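Side-chain contacts in pyrroline carboxylate reductase (Plasmodium falciparum, PDB 2RCY), which probably reduces pyrroline-5-carboxylate to proline, using an NADP cofactor bound in a Rossmann-type domain, in a site completed by another subunit: residues S212-P215 with D221-V224; D158-T163 with K256-G261; S51-A56 with K79-S84. All coordinates share one frame; numbering follows the deposited sequence.

Interaction 1: residues S212-P215 with D221-V224; sequences SDQP and DNIV. With NAP (NADP nicotinamide-adenine-dinucleotide phosphate), chain P.
Gln214 and Asn222 turn their first torsions the same way, CG lying opposite the carbonyl carbon and beside the backbone N (chi1 -59° and -62°), and the two side chains then run at each other from opposite directions. Gln214 stays extended beyond CG, and this length is what lets its amide span the gap, since the two CA atoms stand 10.2 Å apart. Gln214 OE1 comes to 3.1 Å from Asn222 OD1, with the amide planes inclined by 41°. The Asn222 amide is probably turned over in the model; turned back, the pair may form a hydrogen bond. Little surface is buried here, and the contact rests on these two residues.

Gln214 is steadied at its base by an ST turn, in which Ser212 OG accepts the Gln214 N-H at 3.0 Å. On the other side of the contact, the last turn of helix 216-223 reaches a cofactor. The carboxamide of NADP lies beside two backbone carbonyls, its O7N approaching Ile223 O to 3.2 Å and Asn222 O to 3.3 Å, oxygen to oxygen; the group may be turned over, so that its nitrogen may face them, and it packs on Ile223 CG2. The same NADP is hydrogen-bonded to Ser225 OG of this chain and to Gln14 N and Gly92 N of a neighbouring subunit, so the site is shared across an interface.

The contact thus joins the loop that follows helix 191-211 to the end of helix 216-223; Gln214 also leans on Leu219 of that helix, whose end rests through Ile223 on Thr230 of helix 229-239.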
loop_
_atom_site.group_PDB
_atom_site.type_symbol
_atom_site.label_atom_id
_atom_site.label_comp_id
_atom_site.label_asym_id
_atom_site.label_seq_id
_atom_site.Cartn_x
_atom_site.Cartn_y
_atom_site.Cartn_z
ATOM N N SER A 212 -26.021 8.638 -28.354
ATOM C CA SER A 212 -25.303 9.913 -28.384
ATOM C C SER A 212 -24.120 9.898 -29.345
ATOM O O SER A 212 -23.478 8.863 -29.545
ATOM C CB SER A 212 -24.833 10.309 -26.982
ATOM O OG SER A 212 -24.078 11.509 -27.012
ATOM N N ASP A 213 -23.855 11.062 -29.934
ATOM C CA ASP A 213 -22.709 11.270 -30.816
ATOM C C ASP A 213 -21.451 11.564 -30.001
ATOM O O ASP A 213 -20.329 11.467 -30.505
ATOM C CB ASP A 213 -22.989 12.417 -31.797
ATOM C CG ASP A 213 -23.326 13.730 -31.096
ATOM O OD1 ASP A 213 -24.227 13.741 -30.226
ATOM O OD2 ASP A 213 -22.696 14.757 -31.427
ATOM N N GLN A 214 -21.657 11.934 -28.739
ATOM C CA GLN A 214 -20.573 12.207 -27.800
ATOM C C GLN A 214 -19.946 10.893 -27.323
ATOM O O GLN A 214 -20.655 9.897 -27.154
ATOM C CB GLN A 214 -21.100 12.995 -26.592
ATOM C CG GLN A 214 -21.750 14.334 -26.931
ATOM C CD GLN A 214 -22.405 15.004 -25.729
ATOM O OE1 GLN A 214 -22.907 14.338 -24.820
ATOM N NE2 GLN A 214 -22.409 16.332 -25.724
ATOM N N PRO A 215 -18.614 10.882 -27.112
ATOM C CA PRO A 215 -17.945 9.707 -26.545
ATOM C C PRO A 215 -18.314 9.472 -25.075
ATOM O O PRO A 215 -18.843 10.376 -24.419
ATOM C CB PRO A 215 -16.459 10.051 -26.678
ATOM C CG PRO A 215 -16.413 11.532 -26.702
ATOM C CD PRO A 215 -17.658 11.965 -27.411
ATOM N N ASP A 221 -18.468 13.368 -18.256
ATOM C CA ASP A 221 -18.190 14.758 -17.891
ATOM C C ASP A 221 -19.466 15.559 -17.656
ATOM O O ASP A 221 -19.533 16.363 -16.722
ATOM C CB ASP A 221 -17.339 15.438 -18.969
ATOM C CG ASP A 221 -15.868 15.042 -18.906
ATOM O OD1 ASP A 221 -15.490 14.210 -18.053
ATOM O OD2 ASP A 221 -15.084 15.573 -19.718
ATOM N N ASN A 222 -20.471 15.325 -18.502
ATOM C CA ASN A 222 -21.755 16.034 -18.433
ATOM C C ASN A 222 -22.485 15.864 -17.101
ATOM O O ASN A 222 -23.231 16.748 -16.676
ATOM C CB ASN A 222 -22.676 15.599 -19.579
ATOM C CG ASN A 222 -22.110 15.921 -20.956
ATOM O OD1 ASN A 222 -22.439 15.255 -21.937
ATOM N ND2 ASN A 222 -21.263 16.939 -21.037
ATOM N N ILE A 223 -22.261 14.726 -16.450
ATOM C CA ILE A 223 -22.886 14.416 -15.165
ATOM C C ILE A 223 -22.219 15.150 -13.997
ATOM O O ILE A 223 -22.850 15.402 -12.969
ATOM C CB ILE A 223 -22.910 12.890 -14.924
ATOM C CG1 ILE A 223 -23.832 12.230 -15.947
ATOM C CG2 ILE A 223 -23.386 12.547 -13.513
ATOM C CD1 ILE A 223 -23.775 10.750 -15.934
ATOM N N VAL A 224 -20.949 15.502 -14.172
ATOM C CA VAL A 224 -20.174 16.158 -13.123
ATOM C C VAL A 224 -20.503 17.651 -13.042
ATOM O O VAL A 224 -19.919 18.470 -13.760
ATOM C CB VAL A 224 -18.652 15.941 -13.319
ATOM C CG1 VAL A 224 -17.880 16.411 -12.102
ATOM C CG2 VAL A 224 -18.356 14.477 -13.583
HETATM P PA NAP P . -24.396 23.084 -15.118
HETATM O O1A NAP P . -24.089 22.291 -16.366
HETATM O O2A NAP P . -23.364 24.055 -14.591
HETATM O O5B NAP P . -25.801 23.846 -15.351
HETATM C C5B NAP P . -26.137 25.074 -14.700
HETATM C C4B NAP P . -26.839 25.999 -15.688
HETATM O O4B NAP P . -27.517 27.064 -15.008
HETATM C C3B NAP P . -25.849 26.645 -16.647
HETATM O O3B NAP P . -26.151 26.256 -17.991
HETATM C C2B NAP P . -26.023 28.143 -16.478
HETATM O O2B NAP P . -26.068 28.820 -17.736
HETATM C C1B NAP P . -27.339 28.291 -15.723
HETATM N N9A NAP P . -27.347 29.470 -14.808
HETATM C C8A NAP P . -26.276 30.062 -14.255
HETATM N N7A NAP P . -26.680 31.103 -13.491
HETATM C C5A NAP P . -28.023 31.160 -13.567
HETATM C C6A NAP P . -28.977 32.002 -13.003
HETATM N N6A NAP P . -28.602 33.016 -12.186
HETATM N N1A NAP P . -30.285 31.799 -13.281
HETATM C C2A NAP P . -30.669 30.797 -14.092
HETATM N N3A NAP P . -29.765 29.972 -14.647
HETATM C C4A NAP P . -28.438 30.129 -14.398
HETATM O O3 NAP P . -24.768 22.055 -13.933
HETATM P PN NAP P . -25.667 20.742 -14.194
HETATM O O1N NAP P . -24.741 19.552 -14.288
HETATM O O2N NAP P . -26.639 21.023 -15.316
HETATM O O5D NAP P . -26.506 20.596 -12.828
HETATM C C5D NAP P . -27.503 21.546 -12.456
HETATM C C4D NAP P . -28.279 21.026 -11.251
HETATM O O4D NAP P . -28.829 19.733 -11.530
HETATM C C3D NAP P . -27.390 20.885 -10.025
HETATM O O3D NAP P . -28.046 21.500 -8.913
HETATM C C2D NAP P . -27.242 19.389 -9.803
HETATM O O2D NAP P . -27.234 19.047 -8.414
HETATM C C1D NAP P . -28.454 18.797 -10.509
HETATM N N1N NAP P . -28.191 17.463 -11.065
HETATM C C2N NAP P . -27.323 17.290 -12.077
HETATM C C3N NAP P . -27.084 16.019 -12.601
HETATM C C7N NAP P . -26.124 15.831 -13.738
HETATM O O7N NAP P . -25.441 16.865 -14.227
HETATM N N7N NAP P . -25.977 14.688 -14.240
HETATM C C4N NAP P . -27.749 14.919 -12.065
HETATM C C5N NAP P . -28.641 15.122 -11.019
HETATM C C6N NAP P . -28.843 16.415 -10.537
HETATM P P2B NAP P . -24.723 29.245 -18.524
HETATM O O1X NAP P . -25.211 30.276 -19.520
HETATM O O2X NAP P . -23.796 29.793 -17.462
HETATM O O3X NAP P . -24.235 27.962 -19.159
#

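Interaction 2: residues D158-T163 with K256-G261; sequences DMDIAT and KSKAMG
Asp160 and Ser257 meet where two helices of the C-terminal helical dimerisation domain pack together: helix 159-167 near its start and helix 242-260 near its end. The local axes pass 9.1 Å apart, with N-to-C directions 135° from one another, midway between perpendicular and antiparallel.

Asp160 lies at the heart of the contact, buried, with its carboxylate directed at the partner helix. Ser257 answers with a single hydrogen bond, OG donating to Asp160 OD1 at 2.7 Å and meeting the anti lone pair, on the side away from OD2. The serine hydroxyl is carried there by a torsion that sets OG opposite its own backbone N (chi1 -178°), which points it at the Asp160 carboxylate. Lys258 lies over one face of the carboxylate. Its extended aliphatic chain crosses Asp160 at about a right angle, CG resting 3.4 Å from both Asp160 CG and OD2, and CE 3.7 Å from OD2. Its NZ is 5.0 Å from that oxygen, so the charges do not pair directly, though the ammonium would probably still help to stabilise the buried carboxylate.

Outside this polar centre, Met159, a selenomethionine here, packs on Trp111 and Ile126 of the sheet, and Ile161 touches both Val250 of helix 242-260 and Ala183 of a neighbouring subunit. Thr163, one turn on from Asp160, brings its OG1 no closer than 4.4 Å to Ser257 OG. That hydroxyl is turned back to its own helix instead: Met159 O accepts from both Thr163 N, at 2.9 Å, and Thr163 OG1, the two donors arriving from opposite faces of the carbonyl plane.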
loop_
_atom_site.group_PDB
_atom_site.type_symbol
_atom_site.label_atom_id
_atom_site.label_comp_id
_atom_site.label_asym_id
_atom_site.label_seq_id
_atom_site.Cartn_x
_atom_site.Cartn_y
_atom_site.Cartn_z
ATOM N N ASP A 158 -7.541 -12.440 -31.769
ATOM C CA ASP A 158 -8.354 -11.524 -30.967
ATOM C C ASP A 158 -9.389 -12.244 -30.099
ATOM O O ASP A 158 -10.131 -11.603 -29.352
ATOM C CB ASP A 158 -9.058 -10.504 -31.870
ATOM C CG ASP A 158 -8.105 -9.488 -32.471
ATOM O OD1 ASP A 158 -6.927 -9.432 -32.057
ATOM O OD2 ASP A 158 -8.541 -8.734 -33.366
HETATM N N MSE A 159 -9.433 -13.572 -30.196
HETATM C CA MSE A 159 -10.429 -14.375 -29.481
HETATM C C MSE A 159 -10.236 -14.380 -27.968
HETATM O O MSE A 159 -11.205 -14.487 -27.216
HETATM C CB MSE A 159 -10.432 -15.814 -29.998
HETATM C CG MSE A 159 -11.117 -16.012 -31.345
HETATM SE SE MSE A 159 -13.067 -15.871 -31.276
HETATM C CE MSE A 159 -13.474 -17.323 -30.046
ATOM N N ASP A 160 -8.985 -14.267 -27.530
ATOM C CA ASP A 160 -8.646 -14.334 -26.109
ATOM C C ASP A 160 -9.097 -13.093 -25.337
ATOM O O ASP A 160 -9.666 -13.212 -24.250
ATOM C CB ASP A 160 -7.146 -14.579 -25.928
ATOM C CG ASP A 160 -6.670 -15.832 -26.648
ATOM O OD1 ASP A 160 -7.072 -16.947 -26.252
ATOM O OD2 ASP A 160 -5.884 -15.699 -27.610
ATOM N N ILE A 161 -8.846 -11.913 -25.905
ATOM C CA ILE A 161 -9.309 -10.653 -25.314
ATOM C C ILE A 161 -10.836 -10.509 -25.412
ATOM O O ILE A 161 -11.478 -9.997 -24.490
ATOM C CB ILE A 161 -8.557 -9.401 -25.895
ATOM C CG1 ILE A 161 -9.096 -8.091 -25.305
ATOM C CG2 ILE A 161 -8.611 -9.365 -27.420
ATOM C CD1 ILE A 161 -8.850 -7.926 -23.823
ATOM N N ALA A 162 -11.406 -10.978 -26.520
ATOM C CA ALA A 162 -12.854 -10.949 -26.720
ATOM C C ALA A 162 -13.581 -11.847 -25.718
ATOM O O ALA A 162 -14.656 -11.495 -25.237
ATOM C CB ALA A 162 -13.199 -11.339 -28.141
ATOM N N THR A 163 -12.982 -12.997 -25.411
ATOM C CA THR A 163 -13.481 -13.905 -24.376
ATOM C C THR A 163 -13.491 -13.207 -23.016
ATOM O O THR A 163 -14.462 -13.303 -22.268
ATOM C CB THR A 163 -12.619 -15.192 -24.291
ATOM O OG1 THR A 163 -12.555 -15.817 -25.580
ATOM C CG2 THR A 163 -13.193 -16.179 -23.281
ATOM N N LYS A 256 -5.116 -15.928 -19.164
ATOM C CA LYS A 256 -5.562 -17.277 -18.817
ATOM C C LYS A 256 -6.101 -18.005 -20.049
ATOM O O LYS A 256 -5.869 -19.205 -20.216
ATOM C CB LYS A 256 -6.609 -17.234 -17.696
ATOM C CG LYS A 256 -7.210 -18.588 -17.308
ATOM C CD LYS A 256 -6.199 -19.516 -16.640
ATOM C CE LYS A 256 -6.837 -20.847 -16.286
ATOM N NZ LYS A 256 -5.930 -21.725 -15.504
ATOM N N SER A 257 -6.808 -17.269 -20.906
ATOM C CA SER A 257 -7.285 -17.790 -22.184
ATOM C C SER A 257 -6.119 -18.200 -23.089
ATOM O O SER A 257 -6.181 -19.229 -23.764
ATOM C CB SER A 257 -8.167 -16.751 -22.882
ATOM O OG SER A 257 -8.689 -17.248 -24.102
ATOM N N LYS A 258 -5.059 -17.395 -23.087
ATOM C CA LYS A 258 -3.861 -17.673 -23.879
ATOM C C LYS A 258 -2.998 -18.782 -23.281
ATOM O O LYS A 258 -2.339 -19.519 -24.015
ATOM C CB LYS A 258 -3.033 -16.403 -24.076
ATOM C CG LYS A 258 -3.614 -15.458 -25.109
ATOM C CD LYS A 258 -2.741 -14.241 -25.329
ATOM C CE LYS A 258 -3.334 -13.345 -26.404
ATOM N NZ LYS A 258 -2.540 -12.098 -26.595
ATOM N N ALA A 259 -3.005 -18.894 -21.953
ATOM C CA ALA A 259 -2.268 -19.945 -21.249
ATOM C C ALA A 259 -2.846 -21.325 -21.552
ATOM O O ALA A 259 -2.102 -22.283 -21.775
ATOM C CB ALA A 259 -2.268 -19.686 -19.746
HETATM N N MSE A 260 -4.174 -21.413 -21.560
HETATM C CA MSE A 260 -4.875 -22.635 -21.945
HETATM C C MSE A 260 -4.716 -22.878 -23.447
HETATM O O MSE A 260 -4.801 -24.017 -23.913
HETATM C CB MSE A 260 -6.358 -22.544 -21.572
HETATM C CG MSE A 260 -6.614 -22.317 -20.085
HETATM SE SE MSE A 260 -8.446 -21.770 -19.687
HETATM C CE MSE A 260 -9.269 -23.534 -19.562
ATOM N N GLY A 261 -4.472 -21.796 -24.186
ATOM C CA GLY A 261 -4.266 -21.843 -25.633
ATOM C C GLY A 261 -2.898 -22.338 -26.067
ATOM O O GLY A 261 -2.651 -22.522 -27.263
#

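Interaction 3: residues S51-A56 with K79-S84; sequences SNEELA and KPYLSS. With NAP (NADP nicotinamide-adenine-dinucleotide phosphate), chain G.
Tyr81 meets helix 52-58 with an unusual ring environment: Pro80 CG, from the preceding residue, lies 3.7 Å above one face, and the backbone oxygen Glu53 O lies 4.2 Å above the opposite face, both displaced toward the rim. CB and CG of Glu53 come to the rim at Tyr81 CE1, from the same side of the ring as Glu53 O, with CG 3.7 Å from CE1. A bend at chi2 (90°) then leads the Glu53 carboxylate away, leaving its plane 79° from that of the ring. Deeper in, Ala56 CB packs on Tyr81 CB at 4.0 Å.

Ser51 N-caps the helix, its OG accepting from Glu54 N at 3.3 Å and donating to Glu54 OE1. Asn52, in the first turn, belongs to the NADP pocket and lies by the adenine, although the orientation of its amide is doubtful. The packing joins helix 52-58 to the loop between helix 71-77 and strand 86-89, in the Rossmann-type domain.

No hydrogen bond crosses between 51-56 and 79-84. Ala56 O and Tyr81 O, both acceptors, stand 3.5 Å apart, and Ala56 O is hydrogen-bonded to Lys85 NZ, whose charge probably eases their mutual repulsion; cohesion comes from van der Waals packing.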
loop_
_atom_site.group_PDB
_atom_site.type_symbol
_atom_site.label_atom_id
_atom_site.label_comp_id
_atom_site.label_asym_id
_atom_site.label_seq_id
_atom_site.Cartn_x
_atom_site.Cartn_y
_atom_site.Cartn_z
ATOM N N SER A 51 -25.298 -41.103 -26.339
ATOM C CA SER A 51 -23.874 -40.767 -26.256
ATOM C C SER A 51 -23.506 -39.598 -27.171
ATOM O O SER A 51 -24.316 -39.166 -27.995
ATOM C CB SER A 51 -23.012 -41.990 -26.594
ATOM O OG SER A 51 -23.215 -42.411 -27.932
ATOM N N ASN A 52 -22.283 -39.091 -27.013
ATOM C CA ASN A 52 -21.748 -38.043 -27.882
ATOM C C ASN A 52 -21.517 -38.533 -29.308
ATOM O O ASN A 52 -21.669 -37.770 -30.263
ATOM C CB ASN A 52 -20.440 -37.483 -27.314
ATOM C CG ASN A 52 -20.650 -36.637 -26.069
ATOM O OD1 ASN A 52 -19.855 -36.695 -25.132
ATOM N ND2 ASN A 52 -21.716 -35.843 -26.056
ATOM N N GLU A 53 -21.148 -39.806 -29.435
ATOM C CA GLU A 53 -20.889 -40.437 -30.730
ATOM C C GLU A 53 -22.165 -40.571 -31.552
ATOM O O GLU A 53 -22.171 -40.286 -32.752
ATOM C CB GLU A 53 -20.242 -41.814 -30.543
ATOM C CG GLU A 53 -18.844 -41.791 -29.922
ATOM C CD GLU A 53 -18.849 -41.863 -28.399
ATOM O OE1 GLU A 53 -19.872 -41.516 -27.768
ATOM O OE2 GLU A 53 -17.816 -42.271 -27.827
ATOM N N GLU A 54 -23.239 -41.010 -30.898
ATOM C CA GLU A 54 -24.548 -41.139 -31.534
ATOM C C GLU A 54 -25.188 -39.773 -31.777
ATOM O O GLU A 54 -26.024 -39.623 -32.671
ATOM C CB GLU A 54 -25.467 -42.029 -30.696
ATOM C CG GLU A 54 -25.164 -43.518 -30.833
ATOM C CD GLU A 54 -25.702 -44.340 -29.678
ATOM O OE1 GLU A 54 -25.393 -44.011 -28.512
ATOM O OE2 GLU A 54 -26.423 -45.328 -29.936
ATOM N N LEU A 55 -24.788 -38.787 -30.975
ATOM C CA LEU A 55 -25.185 -37.398 -31.180
ATOM C C LEU A 55 -24.493 -36.825 -32.416
ATOM O O LEU A 55 -25.118 -36.131 -33.214
ATOM C CB LEU A 55 -24.861 -36.557 -29.938
ATOM C CG LEU A 55 -25.192 -35.059 -29.914
ATOM C CD1 LEU A 55 -25.520 -34.615 -28.502
ATOM C CD2 LEU A 55 -24.055 -34.218 -30.487
ATOM N N ALA A 56 -23.203 -37.123 -32.563
ATOM C CA ALA A 56 -22.412 -36.642 -33.695
ATOM C C ALA A 56 -22.798 -37.332 -35.002
ATOM O O ALA A 56 -22.700 -36.737 -36.076
ATOM C CB ALA A 56 -20.923 -36.816 -33.420
ATOM N N LYS A 79 -14.418 -38.162 -33.254
ATOM C CA LYS A 79 -13.492 -37.861 -34.354
ATOM C C LYS A 79 -13.883 -38.444 -35.729
ATOM O O LYS A 79 -13.877 -37.711 -36.722
ATOM C CB LYS A 79 -12.063 -38.277 -33.970
ATOM C CG LYS A 79 -10.960 -37.710 -34.852
ATOM C CD LYS A 79 -9.604 -38.295 -34.472
ATOM C CE LYS A 79 -8.462 -37.621 -35.222
ATOM N NZ LYS A 79 -8.459 -37.934 -36.680
ATOM N N PRO A 80 -14.221 -39.754 -35.795
ATOM C CA PRO A 80 -14.561 -40.315 -37.107
ATOM C C PRO A 80 -15.994 -40.026 -37.575
ATOM O O PRO A 80 -16.333 -40.317 -38.725
ATOM C CB PRO A 80 -14.368 -41.818 -36.893
ATOM C CG PRO A 80 -14.706 -42.028 -35.465
ATOM C CD PRO A 80 -14.293 -40.779 -34.733
ATOM N N TYR A 81 -16.818 -39.453 -36.698
ATOM C CA TYR A 81 -18.231 -39.208 -37.000
ATOM C C TYR A 81 -18.515 -37.778 -37.474
ATOM O O TYR A 81 -19.672 -37.411 -37.693
ATOM C CB TYR A 81 -19.105 -39.547 -35.786
ATOM C CG TYR A 81 -18.830 -40.908 -35.179
ATOM C CD1 TYR A 81 -18.072 -41.031 -34.015
ATOM C CD2 TYR A 81 -19.327 -42.073 -35.769
ATOM C CE1 TYR A 81 -17.813 -42.277 -33.452
ATOM C CE2 TYR A 81 -19.073 -43.325 -35.215
ATOM C CZ TYR A 81 -18.316 -43.419 -34.055
ATOM O OH TYR A 81 -18.061 -44.651 -33.498
ATOM N N LEU A 82 -17.460 -36.983 -37.641
ATOM C CA LEU A 82 -17.591 -35.574 -38.024
ATOM C C LEU A 82 -17.469 -35.334 -39.530
ATOM O O LEU A 82 -17.330 -34.190 -39.973
ATOM C CB LEU A 82 -16.563 -34.720 -37.275
ATOM C CG LEU A 82 -16.812 -34.412 -35.798
ATOM C CD1 LEU A 82 -15.521 -33.960 -35.148
ATOM C CD2 LEU A 82 -17.903 -33.359 -35.622
ATOM N N SER A 83 -17.532 -36.414 -40.307
ATOM C CA SER A 83 -17.365 -36.355 -41.760
ATOM C C SER A 83 -18.454 -35.514 -42.430
ATOM O O SER A 83 -19.646 -35.817 -42.312
ATOM C CB SER A 83 -17.341 -37.767 -42.352
ATOM O OG SER A 83 -16.468 -38.613 -41.624
ATOM N N SER A 84 -18.022 -34.456 -43.122
ATOM C CA SER A 84 -18.907 -33.511 -43.829
ATOM C C SER A 84 -19.784 -32.647 -42.909
ATOM O O SER A 84 -20.632 -31.888 -43.385
ATOM C CB SER A 84 -19.762 -34.229 -44.884
HETATM P PA NAP G . -20.128 -26.816 -16.471
HETATM O O1A NAP G . -21.332 -26.119 -15.889
HETATM O O2A NAP G . -19.254 -27.657 -15.572
HETATM O O5B NAP G . -20.621 -27.688 -17.732
HETATM C C5B NAP G . -20.009 -28.920 -18.108
HETATM C C4B NAP G . -21.118 -29.928 -18.378
HETATM O O4B NAP G . -20.652 -30.988 -19.216
HETATM C C3B NAP G . -21.623 -30.561 -17.089
HETATM O O3B NAP G . -23.013 -30.262 -16.927
HETATM C C2B NAP G . -21.408 -32.055 -17.252
HETATM O O2B NAP G . -22.546 -32.806 -16.829
HETATM C C1B NAP G . -21.161 -32.237 -18.744
HETATM N N9A NAP G . -20.199 -33.327 -19.060
HETATM C C8A NAP G . -19.222 -33.804 -18.271
HETATM N N7A NAP G . -18.565 -34.790 -18.922
HETATM C C5A NAP G . -19.137 -34.927 -20.134
HETATM C C6A NAP G . -18.896 -35.761 -21.222
HETATM N N6A NAP G . -17.899 -36.676 -21.180
HETATM N N1A NAP G . -19.670 -35.648 -22.327
HETATM C C2A NAP G . -20.664 -34.746 -22.384
HETATM N N3A NAP G . -20.915 -33.931 -21.349
HETATM C C4A NAP G . -20.166 -34.000 -20.215
HETATM O O3 NAP G . -19.193 -25.722 -17.192
HETATM P PN NAP G . -19.810 -24.541 -18.096
HETATM O O1N NAP G . -19.720 -23.259 -17.306
HETATM O O2N NAP G . -21.137 -24.985 -18.664
HETATM O O5D NAP G . -18.750 -24.418 -19.296
HETATM C C5D NAP G . -18.670 -25.374 -20.348
HETATM C C4D NAP G . -17.841 -24.784 -21.485
HETATM O O4D NAP G . -18.431 -23.566 -21.944
HETATM C C3D NAP G . -16.417 -24.457 -21.052
HETATM O O3D NAP G . -15.512 -25.032 -21.997
HETATM C C2D NAP G . -16.325 -22.941 -21.072
HETATM O O2D NAP G . -15.062 -22.479 -21.561
HETATM C C1D NAP G . -17.446 -22.529 -22.012
HETATM N N1N NAP G . -18.027 -21.222 -21.681
HETATM C C2N NAP G . -18.691 -21.037 -20.526
HETATM C C3N NAP G . -19.250 -19.798 -20.220
HETATM C C7N NAP G . -19.997 -19.603 -18.934
HETATM O O7N NAP G . -20.079 -20.588 -18.041
HETATM N N7N NAP G . -20.569 -18.509 -18.707
HETATM C C4N NAP G . -19.113 -18.743 -21.123
HETATM C C5N NAP G . -18.423 -18.957 -22.310
HETATM C C6N NAP G . -17.887 -20.218 -22.564
HETATM P P2B NAP G . -22.800 -33.183 -15.280
HETATM O O1X NAP G . -23.834 -34.285 -15.349
HETATM O O2X NAP G . -21.452 -33.626 -14.759
HETATM O O3X NAP G . -23.315 -31.905 -14.663
#

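In the fold
From the N terminus, interaction 3 comes first: 51-56 and 79-84 close a short loop that holds strand 61-64 and helix 71-77, tying two peripheral parts of the nucleotide-binding domain together. Only after it has closed does interaction 2 open at 158-163, and it is completed almost at the C terminus by 256-261, enclosing nearly the whole helical domain. Interaction 1 is a much smaller closure within that span, bridging helix 216-223, and none of the three cross. Interactions 1 and 3 lie on opposite sides of the chain's centre, about 53 Å apart between centres, whereas interaction 2 falls nearer the middle. Interactions 1 and 2 both touch a neighbouring subunit.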